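Local atomic coordinates of malonyl CoA-acyl carrier protein transacylase (Bartonella henselae, PDB entry 3QAT), a protein that transfers malonyl groups from coenzyme A to acyl carrier protein, probably supplying malonyl-ACP for chain elongation in fatty acid biosynthesis. Residues C106-F111 with A229-L234; A7-P12 with K89-V94; I164-G169 with P205-L210; I235-V240 with G259-R264; E45-I50 with T62-P67. One frame throughout, in Å; residues are numbered along the deposited sequence. Where two conformers were deposited one is given.

Contact 1 (C106-F111 with A229-L234); sequences CAAGTF and APIVPL
A108 and P230 meet through their beta carbons, A108 CB lying 3.7 Å from P230 CB, while the oxygen of A108 serves the polar half of the contact. I231 N donates to A108 O over 3.0 Å; the bond is fairly straight (161° at the hydrogen) and uses a lone pair in the carbonyl plane. I231 has CG1 between its backbone N and carbonyl carbon (chi1 64°) and CG2 beside the N, and the two branches flank the same oxygen, CG1 at 3.5 Å from A108 O. A water gives A108 O a second bond and also donates to A229 O, 2.7 Å away, so it joins the two backbones. T110, two residues past A108, brings OG1 to the P230 ring: it is 3.1 Å from P230 N, which has no hydrogen to share, and 3.3 Å from P230 CB. That hydroxyl is hydrogen-bonded to T228 O instead, and T110 CG2 rests over the centre of the F111 ring. The turn is a Schellman motif with G109 at positive phi, T110 N reaching back to L105 O and G109 N to C106 O. The contact thus sets the loop after helix 212-224 against the C-terminal end of helix 100-107, with P230 also touching I249 of helix 246-258 and A107 packed on helix 62-82.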
# COMPACT_ATOMS: atom_id res chain seq x y z
N CYS A 106 -4.06 2.41 -11.07
CA CYS A 106 -4.17 3.66 -11.80
C CYS A 106 -2.98 3.82 -12.77
O CYS A 106 -3.14 4.23 -13.93
CB CYS A 106 -4.27 4.83 -10.79
SG CYS A 106 -4.57 6.44 -11.60
N ALA A 107 -1.78 3.48 -12.30
CA ALA A 107 -0.58 3.61 -13.14
C ALA A 107 -0.67 2.67 -14.34
O ALA A 107 -0.15 2.99 -15.42
CB ALA A 107 0.66 3.30 -12.33
N ALA A 108 -1.34 1.54 -14.15
CA ALA A 108 -1.51 0.55 -15.23
C ALA A 108 -2.79 0.80 -16.06
O ALA A 108 -3.15 -0.01 -16.93
CB ALA A 108 -1.48 -0.87 -14.63
N GLY A 109 -3.46 1.93 -15.81
CA GLY A 109 -4.62 2.34 -16.59
C GLY A 109 -5.97 1.71 -16.29
O GLY A 109 -6.91 1.91 -17.05
N THR A 110 -6.07 0.96 -15.19
CA THR A 110 -7.32 0.24 -14.88
C THR A 110 -8.42 1.18 -14.43
O THR A 110 -9.59 0.98 -14.78
CB THR A 110 -7.05 -0.85 -13.81
OG1 THR A 110 -6.38 -1.95 -14.45
CG2 THR A 110 -8.34 -1.41 -13.13
N PHE A 111 -8.05 2.17 -13.61
CA PHE A 111 -8.97 3.22 -13.19
C PHE A 111 -8.42 4.59 -13.58
O PHE A 111 -7.20 4.80 -13.63
CB PHE A 111 -9.10 3.28 -11.66
CG PHE A 111 -9.45 1.98 -10.99
CD1 PHE A 111 -10.63 1.29 -11.30
CD2 PHE A 111 -8.59 1.47 -10.00
CE1 PHE A 111 -10.96 0.10 -10.64
CE2 PHE A 111 -8.91 0.28 -9.33
CZ PHE A 111 -10.10 -0.40 -9.65
N ALA A 229 -8.81 -3.75 -18.04
CA ALA A 229 -7.70 -4.64 -17.70
C ALA A 229 -6.41 -3.82 -17.61
O ALA A 229 -6.15 -2.97 -18.48
CB ALA A 229 -7.54 -5.78 -18.76
N PRO A 230 -5.59 -4.05 -16.57
CA PRO A 230 -4.33 -3.29 -16.51
C PRO A 230 -3.39 -3.64 -17.66
O PRO A 230 -3.39 -4.79 -18.14
CB PRO A 230 -3.72 -3.73 -15.16
CG PRO A 230 -4.26 -5.12 -14.96
CD PRO A 230 -5.70 -5.04 -15.49
N ILE A 231 -2.59 -2.67 -18.09
CA ILE A 231 -1.71 -2.86 -19.26
C ILE A 231 -0.51 -3.79 -18.98
O ILE A 231 0.08 -4.37 -19.91
CB ILE A 231 -1.22 -1.51 -19.83
CG1 ILE A 231 -0.35 -0.80 -18.79
CG2 ILE A 231 -2.41 -0.67 -20.34
CD1 ILE A 231 0.55 0.22 -19.33
N VAL A 232 -0.15 -3.90 -17.70
CA VAL A 232 0.77 -4.94 -17.21
C VAL A 232 0.14 -5.54 -15.96
O VAL A 232 -0.67 -4.86 -15.33
CB VAL A 232 2.21 -4.42 -16.95
CG1 VAL A 232 2.77 -3.71 -18.19
CG2 VAL A 232 2.29 -3.51 -15.75
N PRO A 233 0.46 -6.80 -15.62
CA PRO A 233 -0.30 -7.44 -14.55
C PRO A 233 -0.02 -6.86 -13.17
O PRO A 233 1.09 -6.40 -12.89
CB PRO A 233 0.18 -8.90 -14.58
CG PRO A 233 0.77 -9.10 -15.94
CD PRO A 233 1.36 -7.77 -16.30
N LEU A 234 -1.05 -6.93 -12.34
CA LEU A 234 -0.91 -6.61 -10.92
C LEU A 234 -0.58 -7.87 -10.12
O LEU A 234 -1.31 -8.88 -10.20
CB LEU A 234 -2.25 -6.04 -10.45
CG LEU A 234 -2.30 -5.73 -8.94
CD1 LEU A 234 -1.59 -4.41 -8.61
CD2 LEU A 234 -3.75 -5.74 -8.42
O HOH W 1 -5.37 -0.37 -18.71

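Contact 2 (A7-P12 with K89-V94); sequences AAFTFP and KKVKFV
The F9 ring carries V91 CG2 over the centre of one face, 3.6 Å from the centroid and only 11° off the ring normal, a CH-pi contact. V91 holds CG1 anti to its backbone N (chi1 -180°) and CG2 beside it, which puts CG2 over the ring; the two side chains cross at about a right angle. F11 is met differently: V94 CG1 stands at the ring edge, near its plane, 4.2 Å from F11 CE1. V94 CG1 also lies 4.2 Å from F9 CB, so it packs against both phenylalanines. On the F93 ring, K92 CG sits above one face toward the rim, and W269 packs edge-to-face with it.

The backbones run parallel, F9 pairing with V94. F9 N donates to F93 O at 3.1 Å, and K92 N donates to A7 O at 2.9 Å. V94 CA adds a CA-H...O contact of 3.3 Å to F9 O. Near the start of strand 6-11 a water accepts from A7 N and donates to K90 O. These are neighbouring strands of the parallel core sheet, linked by a largely helical beta-alpha-beta crossover. Chemically, the interface is apolar in its side chains, leaving polarity to the main chain; F93 N is buried without a partner, whereas the lysine ends lead away, K92 NZ to N273 O and K90 NZ to L316 O.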
# COMPACT_ATOMS: atom_id res chain seq x y z
N ALA A 7 12.01 -5.09 -14.73
CA ALA A 7 11.71 -4.15 -13.65
C ALA A 7 10.27 -4.33 -13.21
O ALA A 7 9.40 -4.71 -14.00
CB ALA A 7 11.91 -2.72 -14.14
N ALA A 8 10.04 -4.05 -11.93
CA ALA A 8 8.69 -3.96 -11.41
C ALA A 8 8.55 -2.61 -10.73
O ALA A 8 9.52 -2.08 -10.17
CB ALA A 8 8.40 -5.09 -10.43
N PHE A 9 7.34 -2.06 -10.79
CA PHE A 9 7.03 -0.83 -10.03
C PHE A 9 6.19 -1.23 -8.81
O PHE A 9 5.15 -1.90 -8.94
CB PHE A 9 6.22 0.14 -10.90
CG PHE A 9 7.03 0.99 -11.84
CD1 PHE A 9 8.40 0.73 -12.11
CD2 PHE A 9 6.42 2.08 -12.48
CE1 PHE A 9 9.11 1.55 -12.99
CE2 PHE A 9 7.12 2.89 -13.38
CZ PHE A 9 8.48 2.63 -13.63
N THR A 10 6.60 -0.76 -7.63
CA THR A 10 5.87 -1.04 -6.39
C THR A 10 5.44 0.29 -5.78
O THR A 10 6.14 1.30 -5.91
CB THR A 10 6.70 -1.85 -5.36
OG1 THR A 10 7.85 -1.10 -4.95
CG2 THR A 10 7.16 -3.20 -5.97
N PHE A 11 4.27 0.27 -5.13
CA PHE A 11 3.63 1.51 -4.67
C PHE A 11 3.38 1.45 -3.19
O PHE A 11 2.74 0.52 -2.70
CB PHE A 11 2.31 1.69 -5.47
CG PHE A 11 2.54 1.95 -6.94
CD1 PHE A 11 2.80 0.88 -7.83
CD2 PHE A 11 2.55 3.24 -7.44
CE1 PHE A 11 3.03 1.14 -9.20
CE2 PHE A 11 2.78 3.51 -8.80
CZ PHE A 11 3.02 2.45 -9.69
N PRO A 12 3.88 2.45 -2.45
CA PRO A 12 3.79 2.39 -1.00
C PRO A 12 2.40 2.63 -0.45
O PRO A 12 1.50 3.18 -1.14
CB PRO A 12 4.77 3.48 -0.53
CG PRO A 12 4.91 4.42 -1.65
CD PRO A 12 4.66 3.61 -2.93
N LYS A 89 5.70 -1.10 -22.13
CA LYS A 89 6.94 -1.53 -22.77
C LYS A 89 8.07 -1.81 -21.79
O LYS A 89 8.92 -2.67 -22.06
CB LYS A 89 7.38 -0.50 -23.82
CG LYS A 89 6.53 -0.52 -25.09
CD LYS A 89 7.09 0.46 -26.12
CE LYS A 89 6.60 0.15 -27.54
NZ LYS A 89 5.12 0.31 -27.65
N LYS A 90 8.09 -1.10 -20.65
CA LYS A 90 9.29 -1.08 -19.78
C LYS A 90 9.15 -1.76 -18.43
O LYS A 90 10.16 -2.03 -17.77
CB LYS A 90 9.76 0.35 -19.56
CG LYS A 90 10.24 1.05 -20.83
CD LYS A 90 11.52 0.40 -21.34
CE LYS A 90 12.14 1.21 -22.45
NZ LYS A 90 13.39 0.55 -22.92
N VAL A 91 7.91 -2.00 -18.02
CA VAL A 91 7.62 -2.51 -16.67
C VAL A 91 6.93 -3.86 -16.78
O VAL A 91 5.88 -3.98 -17.42
CB VAL A 91 6.75 -1.51 -15.88
CG1 VAL A 91 6.45 -2.04 -14.47
CG2 VAL A 91 7.43 -0.14 -15.80
N LYS A 92 7.53 -4.89 -16.17
CA LYS A 92 6.98 -6.23 -16.24
C LYS A 92 5.71 -6.42 -15.40
O LYS A 92 4.74 -7.02 -15.86
CB LYS A 92 8.05 -7.26 -15.85
CG LYS A 92 7.77 -8.66 -16.35
CD LYS A 92 9.03 -9.56 -16.24
CE LYS A 92 8.91 -10.85 -17.07
NZ LYS A 92 8.31 -12.04 -16.35
N PHE A 93 5.75 -5.92 -14.15
CA PHE A 93 4.65 -6.09 -13.22
C PHE A 93 4.49 -4.85 -12.36
O PHE A 93 5.46 -4.11 -12.16
CB PHE A 93 4.91 -7.25 -12.25
CG PHE A 93 5.25 -8.57 -12.93
CD1 PHE A 93 4.30 -9.22 -13.70
CD2 PHE A 93 6.51 -9.14 -12.78
CE1 PHE A 93 4.62 -10.46 -14.34
CE2 PHE A 93 6.83 -10.36 -13.39
CZ PHE A 93 5.88 -11.00 -14.17
N VAL A 94 3.28 -4.66 -11.85
CA VAL A 94 3.03 -3.65 -10.78
C VAL A 94 2.50 -4.33 -9.55
O VAL A 94 1.89 -5.39 -9.63
CB VAL A 94 2.09 -2.50 -11.23
CG1 VAL A 94 2.74 -1.68 -12.36
CG2 VAL A 94 0.71 -3.03 -11.64
O HOH W 2 10.87 -4.79 -17.38

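Contact 3 (I164-G169 with P205-L210); sequences IANDNG and PFHSAL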
# COMPACT_ATOMS: atom_id res chain seq x y z
N ILE A 164 -2.95 -12.27 11.33
CA ILE A 164 -1.82 -11.62 10.63
C ILE A 164 -2.35 -10.64 9.58
O ILE A 164 -3.04 -11.05 8.63
CB ILE A 164 -0.87 -12.65 10.00
CG1 ILE A 164 -0.19 -13.47 11.12
CG2 ILE A 164 0.18 -11.95 9.10
CD1 ILE A 164 0.77 -14.54 10.60
N ALA A 165 -2.04 -9.36 9.76
CA ALA A 165 -2.45 -8.31 8.83
C ALA A 165 -1.44 -8.09 7.70
O ALA A 165 -1.82 -7.87 6.56
CB ALA A 165 -2.64 -7.01 9.60
N ASN A 166 -0.15 -8.12 8.03
CA ASN A 166 0.88 -7.97 6.98
C ASN A 166 1.96 -9.02 7.24
O ASN A 166 2.39 -9.21 8.39
CB ASN A 166 1.69 -6.68 7.09
CG ASN A 166 0.95 -5.36 6.85
OD1 ASN A 166 1.62 -4.33 6.99
ND2 ASN A 166 -0.35 -5.34 6.46
N ASP A 167 2.48 -9.62 6.18
CA ASP A 167 3.71 -10.38 6.26
C ASP A 167 4.69 -9.57 5.40
O ASP A 167 4.64 -9.65 4.17
CB ASP A 167 3.48 -11.80 5.68
CG ASP A 167 4.76 -12.62 5.60
OD1 ASP A 167 5.71 -12.35 6.34
OD2 ASP A 167 4.83 -13.56 4.76
N ASN A 168 5.53 -8.76 6.04
CA ASN A 168 6.32 -7.74 5.32
C ASN A 168 7.72 -8.10 4.87
O ASN A 168 8.32 -7.39 4.06
CB ASN A 168 6.34 -6.42 6.10
CG ASN A 168 4.99 -5.72 6.05
OD1 ASN A 168 4.25 -5.88 5.06
ND2 ASN A 168 4.67 -4.95 7.10
N GLY A 169 8.21 -9.24 5.33
CA GLY A 169 9.58 -9.65 5.03
C GLY A 169 10.52 -9.14 6.11
O GLY A 169 10.14 -8.33 6.96
N PRO A 205 -8.46 -1.85 13.13
CA PRO A 205 -7.91 -3.18 12.96
C PRO A 205 -7.85 -3.55 11.47
O PRO A 205 -8.58 -4.44 11.03
CB PRO A 205 -8.91 -4.08 13.72
CG PRO A 205 -10.21 -3.37 13.55
CD PRO A 205 -9.86 -1.90 13.63
N PHE A 206 -6.97 -2.88 10.73
CA PHE A 206 -6.85 -3.12 9.28
C PHE A 206 -6.50 -4.59 9.01
O PHE A 206 -5.78 -5.25 9.80
CB PHE A 206 -5.73 -2.24 8.66
CG PHE A 206 -5.97 -0.74 8.76
CD1 PHE A 206 -6.86 -0.11 7.90
CD2 PHE A 206 -5.27 0.02 9.68
CE1 PHE A 206 -7.07 1.27 7.97
CE2 PHE A 206 -5.47 1.42 9.76
CZ PHE A 206 -6.37 2.03 8.91
N HIS A 207 -7.00 -5.11 7.89
CA HIS A 207 -6.63 -6.47 7.45
C HIS A 207 -6.96 -7.53 8.48
O HIS A 207 -6.17 -8.46 8.71
CB HIS A 207 -5.15 -6.52 6.99
CG HIS A 207 -4.91 -5.56 5.88
ND1 HIS A 207 -5.51 -5.73 4.65
CD2 HIS A 207 -4.28 -4.37 5.85
CE1 HIS A 207 -5.22 -4.68 3.89
NE2 HIS A 207 -4.49 -3.84 4.60
N SER A 208 -8.12 -7.35 9.09
CA SER A 208 -8.70 -8.36 9.95
C SER A 208 -10.16 -8.52 9.57
O SER A 208 -10.71 -7.69 8.82
CB SER A 208 -8.60 -7.98 11.42
OG SER A 208 -9.54 -6.98 11.77
N ALA A 209 -10.80 -9.56 10.10
CA ALA A 209 -12.22 -9.80 9.79
C ALA A 209 -13.11 -8.66 10.27
O ALA A 209 -14.24 -8.49 9.78
CB ALA A 209 -12.67 -11.14 10.37
N LEU A 210 -12.63 -7.88 11.24
CA LEU A 210 -13.36 -6.72 11.75
C LEU A 210 -13.61 -5.63 10.69
O LEU A 210 -14.48 -4.77 10.87
CB LEU A 210 -12.66 -6.11 12.96
CG LEU A 210 -12.55 -6.97 14.23
CD1 LEU A 210 -11.71 -6.23 15.25
CD2 LEU A 210 -13.92 -7.24 14.82
O HOH W 3 -5.90 -11.09 8.04
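A165 and H207 meet by van der Waals contact, A165 CB lying 3.7 Å from H207 CB and 3.6 Å from F206 O. H207 CB, directed at the strand, also approaches A165 O at 3.6 Å. H207 CG stands beside its backbone N, anti to the carbonyl carbon (chi1 -59°), and the imidazole passes the N166 amide obliquely, with N166 ND2 4.1 Å from H207 CD2 and the two planes 56° apart.

The hydrogen bonds lie within each segment. N166 ND2 donates almost straight (169°) to A165 O at 2.9 Å, approaching from above the carbonyl plane, and N168 ND2 donates to N166 OD1 at 3.1 Å on an in-plane lone pair. This pair of bonds fixes the rotation of the N166 amide. In the loop, S208 OG donates to P205 O at 2.8 Å; it also accepts from L210 N, which makes an ST turn. A water lies between I164 O and H207 O.

Both imidazole nitrogens have partners beyond the two segments: H207 NE2 is hydrogen-bonded to S98 OG and ND1 to Q256 O, consistent with the serine-histidine pair of malonyltransferases, S98 being the serine of a GxSxG pattern. A165 and N166 form a classic beta bulge facing V174 of strand 172-176, and A165 is also bonded to V261 of strand 261-262; the loop itself leads from strand 196-200 into helix 212-224.

Contact 4 (I235-V240 with G259-R264); sequences IANVSV and GRVRWR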
# COMPACT_ATOMS: atom_id res chain seq x y z
N ILE A 235 0.47 -7.82 -9.29
CA ILE A 235 0.72 -8.95 -8.39
C ILE A 235 -0.08 -8.66 -7.11
O ILE A 235 0.36 -7.88 -6.26
CB ILE A 235 2.22 -9.14 -8.07
CG1 ILE A 235 3.08 -9.09 -9.33
CG2 ILE A 235 2.43 -10.46 -7.28
CD1 ILE A 235 2.64 -10.07 -10.47
N ALA A 236 -1.27 -9.23 -7.01
CA ALA A 236 -2.23 -8.86 -5.96
C ALA A 236 -1.78 -9.29 -4.58
O ALA A 236 -1.21 -10.37 -4.40
CB ALA A 236 -3.63 -9.42 -6.27
N ASN A 237 -2.09 -8.46 -3.59
CA ASN A 237 -1.74 -8.75 -2.20
C ASN A 237 -2.31 -10.09 -1.69
O ASN A 237 -1.69 -10.72 -0.82
CB ASN A 237 -2.30 -7.66 -1.25
CG ASN A 237 -1.61 -6.31 -1.33
OD1 ASN A 237 -2.11 -5.38 -0.69
ND2 ASN A 237 -0.47 -6.19 -2.00
N VAL A 238 -3.47 -10.51 -2.22
CA VAL A 238 -4.20 -11.67 -1.71
C VAL A 238 -3.72 -12.95 -2.40
O VAL A 238 -3.64 -14.00 -1.77
CB VAL A 238 -5.74 -11.47 -1.89
CG1 VAL A 238 -6.54 -12.78 -1.73
CG2 VAL A 238 -6.21 -10.42 -0.88
N SER A 239 -3.38 -12.82 -3.68
CA SER A 239 -3.14 -14.00 -4.54
C SER A 239 -1.67 -14.24 -4.89
O SER A 239 -1.28 -15.39 -5.16
CB SER A 239 -3.95 -13.89 -5.82
OG SER A 239 -3.49 -12.79 -6.61
N VAL A 240 -0.86 -13.19 -4.85
CA VAL A 240 0.57 -13.29 -5.23
C VAL A 240 0.78 -13.98 -6.61
O VAL A 240 1.73 -14.75 -6.81
CB VAL A 240 1.44 -13.95 -4.14
CG1 VAL A 240 2.92 -13.54 -4.30
CG2 VAL A 240 0.97 -13.56 -2.77
N GLY A 259 -8.11 -9.33 4.63
CA GLY A 259 -7.11 -10.39 4.55
C GLY A 259 -5.68 -9.88 4.67
O GLY A 259 -5.44 -8.67 4.68
N ARG A 260 -4.77 -10.85 4.73
CA ARG A 260 -3.33 -10.60 4.92
C ARG A 260 -2.67 -9.99 3.68
O ARG A 260 -2.88 -10.45 2.55
CB ARG A 260 -2.63 -11.91 5.29
CG ARG A 260 -1.10 -11.90 5.24
CD ARG A 260 -0.52 -13.24 5.72
NE ARG A 260 -0.99 -14.36 4.90
CZ ARG A 260 -0.20 -15.13 4.15
NH1 ARG A 260 1.12 -14.95 4.11
NH2 ARG A 260 -0.76 -16.11 3.44
N VAL A 261 -1.86 -8.96 3.90
CA VAL A 261 -1.07 -8.40 2.80
C VAL A 261 0.19 -9.26 2.67
O VAL A 261 1.06 -9.25 3.56
CB VAL A 261 -0.67 -6.94 3.09
CG1 VAL A 261 0.23 -6.41 1.95
CG2 VAL A 261 -1.94 -6.08 3.20
N ARG A 262 0.29 -10.02 1.59
CA ARG A 262 1.35 -11.04 1.43
C ARG A 262 2.58 -10.39 0.76
O ARG A 262 2.97 -10.76 -0.37
CB ARG A 262 0.82 -12.23 0.62
CG ARG A 262 -0.28 -12.98 1.38
CD ARG A 262 -0.96 -13.98 0.48
NE ARG A 262 -0.08 -15.12 0.17
CZ ARG A 262 -0.46 -16.14 -0.61
NH1 ARG A 262 -1.67 -16.15 -1.16
NH2 ARG A 262 0.36 -17.16 -0.82
N TRP A 263 3.19 -9.41 1.44
CA TRP A 263 4.21 -8.59 0.78
C TRP A 263 5.53 -9.35 0.58
O TRP A 263 6.15 -9.27 -0.50
CB TRP A 263 4.47 -7.22 1.50
CG TRP A 263 5.24 -6.29 0.58
CD1 TRP A 263 6.56 -5.91 0.70
CD2 TRP A 263 4.76 -5.69 -0.63
NE1 TRP A 263 6.90 -5.07 -0.35
CE2 TRP A 263 5.82 -4.93 -1.18
CE3 TRP A 263 3.52 -5.73 -1.30
CZ2 TRP A 263 5.69 -4.22 -2.40
CZ3 TRP A 263 3.38 -5.01 -2.50
CH2 TRP A 263 4.45 -4.26 -3.03
N ARG A 264 5.97 -10.07 1.60
CA ARG A 264 7.17 -10.90 1.50
C ARG A 264 7.08 -11.82 0.26
O ARG A 264 7.99 -11.84 -0.57
CB ARG A 264 7.34 -11.75 2.78
CG ARG A 264 8.54 -12.72 2.69
CD ARG A 264 8.58 -13.71 3.84
NE ARG A 264 7.36 -14.52 3.97
CZ ARG A 264 7.12 -15.68 3.35
NH1 ARG A 264 8.02 -16.19 2.52
NH2 ARG A 264 5.97 -16.32 3.56
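R262 grips the 235-240 loop at two carbonyls. Its backbone N donates to N237 O at 3.2 Å, and its NH1 donates to V238 O at 3.0 Å, the donor tilted 31° from that carbonyl's plane. V240 CG2 lies over one face of the guanidinium, toward the rim, 3.5 Å from R262 NE. The chain reaches there by a bend at chi3 (71°), which turns NE away from the extended course. On the other side of the backbone link, N237 and V261 lie side by side pointing the same way, with N237 OD1 3.7 Å from V261 CG1. N237 ND2 meets the W263 indole at its edge, 4.1 Å from CZ3, the amide and ring planes 86° apart.

R262 is the centre of an inverse gamma turn and the N-cap residue of helix 263-272. The turn lies at the end of the short, weakly bonded strand 261-262, outermost in the mixed sheet, where V261 is bonded to A165 and D167 of strand 162-169.

In the second shell E265 OE1 takes the R262 NE in a salt bridge. The N237 amide is held at both ends, OD1 by Q256 NE2 and ND2 by G96 O, so its rotation is set by helix 246-258 and by G96, the first glycine of a probable nucleophile elbow (GxSxG). N237 N is bonded to E101 OE2 of helix 100-107, S239 OG to E243 OE2, and V240 N returns to A236 O within the loop.

Contact 5 (E45-I50 with T62-P67); sequences EKLSDI and TANAQP
L47 fills the closely packed part, its two methyls split between N64 and P67. CG stands anti to the backbone N (chi1 176°), and from there CD1 lies 3.7 Å from N64 OD1 and 3.9 Å from N64 CB. CD2 is 3.9 Å from P67 CG, the leucine and the proline crossing at about a right angle. V39 and D40 of helix 30-43 also touch L47, and L43 of that helix touches P67. P67 marks a kink in helix 62-82, since its N makes no bond to the preceding turn.

Toward the more open side the fit slackens. I50, partly exposed, only brings CD1 to 4.1 Å from N64 ND2, again at about a right angle, and also touches V58 and L59 of helix 56-60. E45, also partly exposed, lies farther from N64 and, in the conformer given, pairs with R121 by a salt bridge.

The contact is therefore van der Waals packing of L47 against an amide and a proline ring, between two helices close in sequence. Its one polar side chain at the centre, N64, offers its hydrocarbon part and OD1 to the leucine, while ND2 is hydrogen-bonded to V58 O; the amide thus ties helix 56-60 to helix 62-82 through the V58 carbonyl.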
# COMPACT_ATOMS: atom_id res chain seq x y z
N GLU A 45 -12.17 19.05 -2.35
CA GLU A 45 -11.48 19.41 -1.11
C GLU A 45 -10.06 19.82 -1.44
O GLU A 45 -9.45 19.20 -2.31
CB GLU A 45 -11.38 18.14 -0.22
CG GLU A 45 -10.99 18.42 1.22
CD GLU A 45 -10.52 17.17 1.95
OE1 GLU A 45 -10.32 16.10 1.32
OE2 GLU A 45 -10.35 17.27 3.17
N LYS A 46 -9.51 20.79 -0.71
CA LYS A 46 -8.09 21.11 -0.83
C LYS A 46 -7.24 20.12 0.00
O LYS A 46 -6.54 20.49 0.95
CB LYS A 46 -7.79 22.55 -0.41
CG LYS A 46 -8.29 23.60 -1.39
CD LYS A 46 -7.39 23.63 -2.64
CE LYS A 46 -7.71 24.82 -3.56
NZ LYS A 46 -6.70 24.92 -4.68
N LEU A 47 -7.29 18.84 -0.39
CA LEU A 47 -6.47 17.83 0.26
C LEU A 47 -5.00 18.18 0.16
O LEU A 47 -4.23 17.94 1.11
CB LEU A 47 -6.74 16.46 -0.39
CG LEU A 47 -5.87 15.31 0.14
CD1 LEU A 47 -6.09 15.02 1.66
CD2 LEU A 47 -6.07 14.03 -0.71
N SER A 48 -4.61 18.77 -0.98
CA SER A 48 -3.21 19.14 -1.18
C SER A 48 -2.66 20.06 -0.07
O SER A 48 -1.48 19.99 0.24
CB SER A 48 -3.02 19.78 -2.57
OG SER A 48 -3.79 20.98 -2.65
N ASP A 49 -3.50 20.91 0.53
CA ASP A 49 -3.02 21.75 1.63
C ASP A 49 -2.59 20.90 2.84
O ASP A 49 -1.62 21.23 3.50
CB ASP A 49 -4.08 22.77 2.04
CG ASP A 49 -4.19 23.95 1.07
OD1 ASP A 49 -3.21 24.25 0.35
OD2 ASP A 49 -5.25 24.60 1.08
N ILE A 50 -3.34 19.84 3.12
CA ILE A 50 -3.00 18.91 4.20
C ILE A 50 -1.72 18.14 3.83
O ILE A 50 -0.83 17.96 4.66
CB ILE A 50 -4.17 17.95 4.47
CG1 ILE A 50 -5.39 18.71 4.99
CG2 ILE A 50 -3.76 16.80 5.41
CD1 ILE A 50 -6.71 17.87 4.91
N THR A 62 -6.52 7.96 7.85
CA THR A 62 -6.50 7.10 6.65
C THR A 62 -7.36 7.65 5.48
O THR A 62 -6.98 7.49 4.31
CB THR A 62 -6.81 5.64 7.01
OG1 THR A 62 -6.43 4.77 5.92
CG2 THR A 62 -8.27 5.50 7.40
N ALA A 63 -8.43 8.39 5.79
CA ALA A 63 -9.24 9.03 4.73
C ALA A 63 -8.47 10.09 3.96
O ALA A 63 -8.82 10.41 2.83
CB ALA A 63 -10.52 9.61 5.30
N ASN A 64 -7.40 10.62 4.58
CA ASN A 64 -6.48 11.53 3.89
C ASN A 64 -5.25 10.85 3.31
O ASN A 64 -4.90 11.09 2.14
CB ASN A 64 -6.09 12.68 4.83
CG ASN A 64 -7.29 13.53 5.17
OD1 ASN A 64 -8.24 13.63 4.37
ND2 ASN A 64 -7.29 14.11 6.36
N ALA A 65 -4.61 10.00 4.11
CA ALA A 65 -3.37 9.36 3.71
C ALA A 65 -3.55 8.50 2.45
O ALA A 65 -2.65 8.42 1.63
CB ALA A 65 -2.83 8.50 4.85
N GLN A 66 -4.71 7.85 2.31
CA GLN A 66 -4.87 6.94 1.15
C GLN A 66 -4.90 7.72 -0.19
O GLN A 66 -4.06 7.45 -1.04
CB GLN A 66 -6.08 6.02 1.31
CG GLN A 66 -5.95 5.08 2.51
CD GLN A 66 -6.95 3.93 2.46
OE1 GLN A 66 -7.24 3.38 1.39
NE2 GLN A 66 -7.48 3.53 3.64
N PRO A 67 -5.84 8.68 -0.37
CA PRO A 67 -5.77 9.40 -1.65
C PRO A 67 -4.49 10.22 -1.76
O PRO A 67 -3.95 10.38 -2.88
CB PRO A 67 -7.03 10.30 -1.65
CG PRO A 67 -7.43 10.41 -0.15
CD PRO A 67 -7.04 9.05 0.42

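How the contacts relate
Contacts 1, 2 and 4 form a continuous chain: P233 O probably bonds to V94 N and V94 O to I235 N, so the segment around P233-I235 runs beside strand 93-96 of the parallel sheet. Contact 4 then meets contact 3, their centres 10 Å apart, through neighbouring strands 162-169 and 261-262 of the mixed sheet and the D167-R264 salt bridge. Contact 5 lies apart, about 23 Å or more from the others between centres, touching only F206 by way of T62. Along the chain contact 5 falls within the span of contact 2, and contact 3 within that of contact 1. Contacts 3 and 4 bridge the hydrolase-like core and the smaller mixed-sheet part beside the probable S98-H207 site; the others lie within the larger part.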